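Local coordinates for endoglucanase (Acetivibrio cellulolyticus, PDB 5NRM), which serves, through this type I cohesin domain, to anchor dockerin-bearing partners in the cellulosome, within a scaffoldin that probably also hydrolyses cellulose, at residues 25-30 with 89-94. Numbering follows the deposited sequence. Where two conformers were deposited one is given.
Sequences SGISKN and STDGVF
Ser89 opens the contact with its backbone: its carbonyl O accepts a hydrogen bond from each of two waters. Water 1, 2.7 Å from Ser89 O, also donates to the carbonyl of Ile27. Water 2 lies 2.6 Å from Ser89 O and donates to Ser28 O, so the two loops are joined by paired water bridges. CG2 of Ile27, anti to its own backbone N, sits beside the same Ser89 carbonyl. At Thr90 the side chain points away, and the carbonyl O is what Ile27 meets, 3.6 Å from the tip of the isoleucine, CD1; the side chain of Ile27 also touches Ile88. Asp91 makes the direct grip. With CG anti to its carbonyl carbon (chi1 -69°), its carboxylate lies alongside Ile27 and reaches two successive backbone amides. OD1 receives Ile27 N at 3.0 Å through its syn lone pair, at an N-H...O angle of 158°. OD2 receives Gly26 N at 2.9 Å, met from above the carboxylate plane, 42° out of it. CG of Asp91 also lies 3.5 Å from Ser25 CA. Gly26 has a positive phi, which favours glycine and turns the chain as it leaves strand 17-25. At Gly92 strand 92-101 begins, bonded through its backbone to Leu24; Asp91 therefore closes the end of an antiparallel strand pair in the cohesin beta-sandwich. Two N-H groups converging on one carboxylate would help stabilise its negative charge and probably favour the ionised form, so this surface contact rests on an aspartate carboxylate bound by two successive backbone N-H groups and on shared water rather than on a buried hydrophobic interface.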
ATOM      1  N   SER A  25     -11.341   4.290   7.183  1.00 10.80           N
ATOM      2  CA  SER A  25     -12.598   4.303   7.895  0.50 11.92           C
ATOM      3  C   SER A  25     -13.675   3.657   7.048  1.00 11.77           C
ATOM      4  O   SER A  25     -13.571   3.632   5.832  1.00 11.91           O
ATOM      5  CB  SER A  25     -13.016   5.722   8.320  0.50 12.66           C
ATOM      6  OG  SER A  25     -13.533   6.437   7.209  0.50 13.95           O
ATOM      7  N   GLY A  26     -14.669   3.133   7.732  1.00 12.58           N
ATOM      8  CA  GLY A  26     -15.761   2.421   7.059  1.00 13.00           C
ATOM      9  C   GLY A  26     -15.416   1.053   6.549  1.00 13.30           C
ATOM     10  O   GLY A  26     -16.026   0.550   5.577  1.00 14.12           O
ATOM     11  N   ILE A  27     -14.434   0.412   7.178  1.00 13.45           N
ATOM     12  CA  ILE A  27     -14.132  -0.992   6.862  1.00 13.73           C
ATOM     13  C   ILE A  27     -15.368  -1.767   7.223  1.00 15.96           C
ATOM     14  O   ILE A  27     -15.943  -1.574   8.300  1.00 17.34           O
ATOM     15  CB  ILE A  27     -12.940  -1.484   7.676  1.00 13.14           C
ATOM     16  CG1 ILE A  27     -11.696  -0.736   7.207  1.00 12.57           C
ATOM     17  CG2 ILE A  27     -12.721  -2.969   7.502  1.00 13.44           C
ATOM     18  CD1 ILE A  27     -10.443  -0.964   8.041  1.00 12.39           C
ATOM     19  N   SER A  28     -15.821  -2.614   6.293  1.00 17.01           N
ATOM     20  CA  SER A  28     -17.020  -3.496   6.503  1.00 18.95           C
ATOM     21  C   SER A  28     -16.676  -4.729   7.344  1.00 18.85           C
ATOM     22  O   SER A  28     -15.494  -4.986   7.644  1.00 17.75           O
ATOM     23  CB  SER A  28     -17.591  -3.997   5.174  1.00 20.48           C
ATOM     24  OG  SER A  28     -16.689  -4.933   4.543  1.00 21.29           O
ATOM     25  N   LYS A  29     -17.703  -5.507   7.702  1.00 20.78           N
ATOM     26  CA  LYS A  29     -17.459  -6.785   8.370  1.00 20.86           C
ATOM     27  C   LYS A  29     -16.621  -7.748   7.485  1.00 18.90           C
ATOM     28  O   LYS A  29     -15.980  -8.643   8.060  1.00 17.72           O
ATOM     29  CB  LYS A  29     -18.765  -7.456   8.841  1.00 22.54           C
ATOM     30  CG  LYS A  29     -19.381  -6.723  10.043  1.00 25.50           C
ATOM     31  CD  LYS A  29     -20.791  -7.248  10.320  1.00 28.18           C
ATOM     32  CE  LYS A  29     -21.529  -6.243  11.191  1.00 28.63           C
ATOM     33  NZ  LYS A  29     -22.418  -6.918  12.136  1.00 32.25           N
ATOM     34  N   ASN A  30     -16.503  -7.493   6.166  1.00 17.26           N
ATOM     35  CA  ASN A  30     -15.625  -8.295   5.298  1.00 16.87           C
ATOM     36  C   ASN A  30     -14.172  -7.936   5.416  1.00 15.92           C
ATOM     37  O   ASN A  30     -13.282  -8.629   4.914  1.00 15.50           O
ATOM     38  CB  ASN A  30     -16.069  -8.223   3.847  1.00 18.31           C
ATOM     39  CG  ASN A  30     -17.462  -8.792   3.653  1.00 22.41           C
ATOM     40  OD1 ASN A  30     -17.850  -9.722   4.313  1.00 24.81           O
ATOM     41  ND2 ASN A  30     -18.213  -8.213   2.751  1.00 26.47           N
ATOM     42  N   SER A  89      -9.798  -5.337  10.529  1.00 15.76           N
ATOM     43  CA  SER A  89     -11.198  -5.273  10.850  1.00 16.68           C
ATOM     44  C   SER A  89     -11.660  -3.926  11.487  1.00 16.36           C
ATOM     45  O   SER A  89     -12.863  -3.581  11.478  1.00 17.69           O
ATOM     46  CB  SER A  89     -11.499  -6.377  11.877  1.00 18.60           C
ATOM     47  OG  SER A  89     -10.563  -6.247  12.993  1.00 20.14           O
ATOM     48  N   THR A  90     -10.675  -3.153  11.927  1.00 14.51           N
ATOM     49  CA  THR A  90     -10.941  -1.980  12.754  1.00 14.44           C
ATOM     50  C   THR A  90     -10.470  -0.734  12.043  1.00 12.14           C
ATOM     51  O   THR A  90      -9.396  -0.681  11.487  1.00 11.55           O
ATOM     52  CB  THR A  90     -10.155  -2.146  14.075  1.00 15.69           C
ATOM     53  OG1 THR A  90     -10.700  -3.312  14.708  1.00 17.70           O
ATOM     54  CG2 THR A  90     -10.348  -0.937  14.990  1.00 16.22           C
ATOM     55  N   ASP A  91     -11.334   0.261  12.052  1.00 11.28           N
ATOM     56  CA  ASP A  91     -10.998   1.543  11.514  1.00 10.94           C
ATOM     57  C   ASP A  91      -9.923   2.217  12.372  1.00 10.90           C
ATOM     58  O   ASP A  91      -9.911   2.070  13.603  1.00 11.91           O
ATOM     59  CB  ASP A  91     -12.235   2.459  11.492  1.00 11.31           C
ATOM     60  CG  ASP A  91     -13.316   2.046  10.488  1.00 11.71           C
ATOM     61  OD1 ASP A  91     -12.990   1.217   9.662  1.00 11.32           O
ATOM     62  OD2 ASP A  91     -14.467   2.664  10.551  1.00 12.47           O
ATOM     63  N   GLY A  92      -9.092   3.022  11.722  1.00 10.40           N
ATOM     64  CA  GLY A  92      -8.059   3.756  12.430  1.00 10.48           C
ATOM     65  C   GLY A  92      -6.874   4.015  11.545  1.00  9.96           C
ATOM     66  O   GLY A  92      -6.971   4.087  10.321  1.00  9.91           O
ATOM     67  N   VAL A  93      -5.723   4.152  12.186  1.00  9.55           N
ATOM     68  CA  VAL A  93      -4.502   4.487  11.537  1.00  9.00           C
ATOM     69  C   VAL A  93      -3.954   3.216  10.894  1.00  8.87           C
ATOM     70  O   VAL A  93      -3.710   2.190  11.531  1.00  9.33           O
ATOM     71  CB  VAL A  93      -3.451   5.130  12.527  1.00  9.02           C
ATOM     72  CG1 VAL A  93      -2.197   5.436  11.767  1.00  8.87           C
ATOM     73  CG2 VAL A  93      -3.995   6.385  13.120  1.00  9.14           C
ATOM     74  N   PHE A  94      -3.736   3.347   9.603  1.00  9.01           N
ATOM     75  CA  PHE A  94      -3.134   2.298   8.759  1.00  8.79           C
ATOM     76  C   PHE A  94      -1.632   2.449   8.555  1.00  8.60           C
ATOM     77  O   PHE A  94      -0.913   1.463   8.451  1.00  8.74           O
ATOM     78  CB  PHE A  94      -3.854   2.330   7.370  1.00  9.32           C
ATOM     79  CG  PHE A  94      -3.334   1.299   6.375  1.00  9.89           C
ATOM     80  CD1 PHE A  94      -3.699  -0.050   6.481  1.00 10.43           C
ATOM     81  CD2 PHE A  94      -2.580   1.674   5.336  1.00 10.59           C
ATOM     82  CE1 PHE A  94      -3.235  -0.936   5.519  1.00 11.01           C
ATOM     83  CE2 PHE A  94      -2.082   0.781   4.404  1.00 11.53           C
ATOM     84  CZ  PHE A  94      -2.453  -0.513   4.460  1.00 10.85           C
TER
HETATM   85  O   HOH W   1     -14.802  -1.656  11.177  1.00 24.49           O
HETATM   86  O   HOH W   2     -14.389  -5.361  10.257  1.00 24.07           O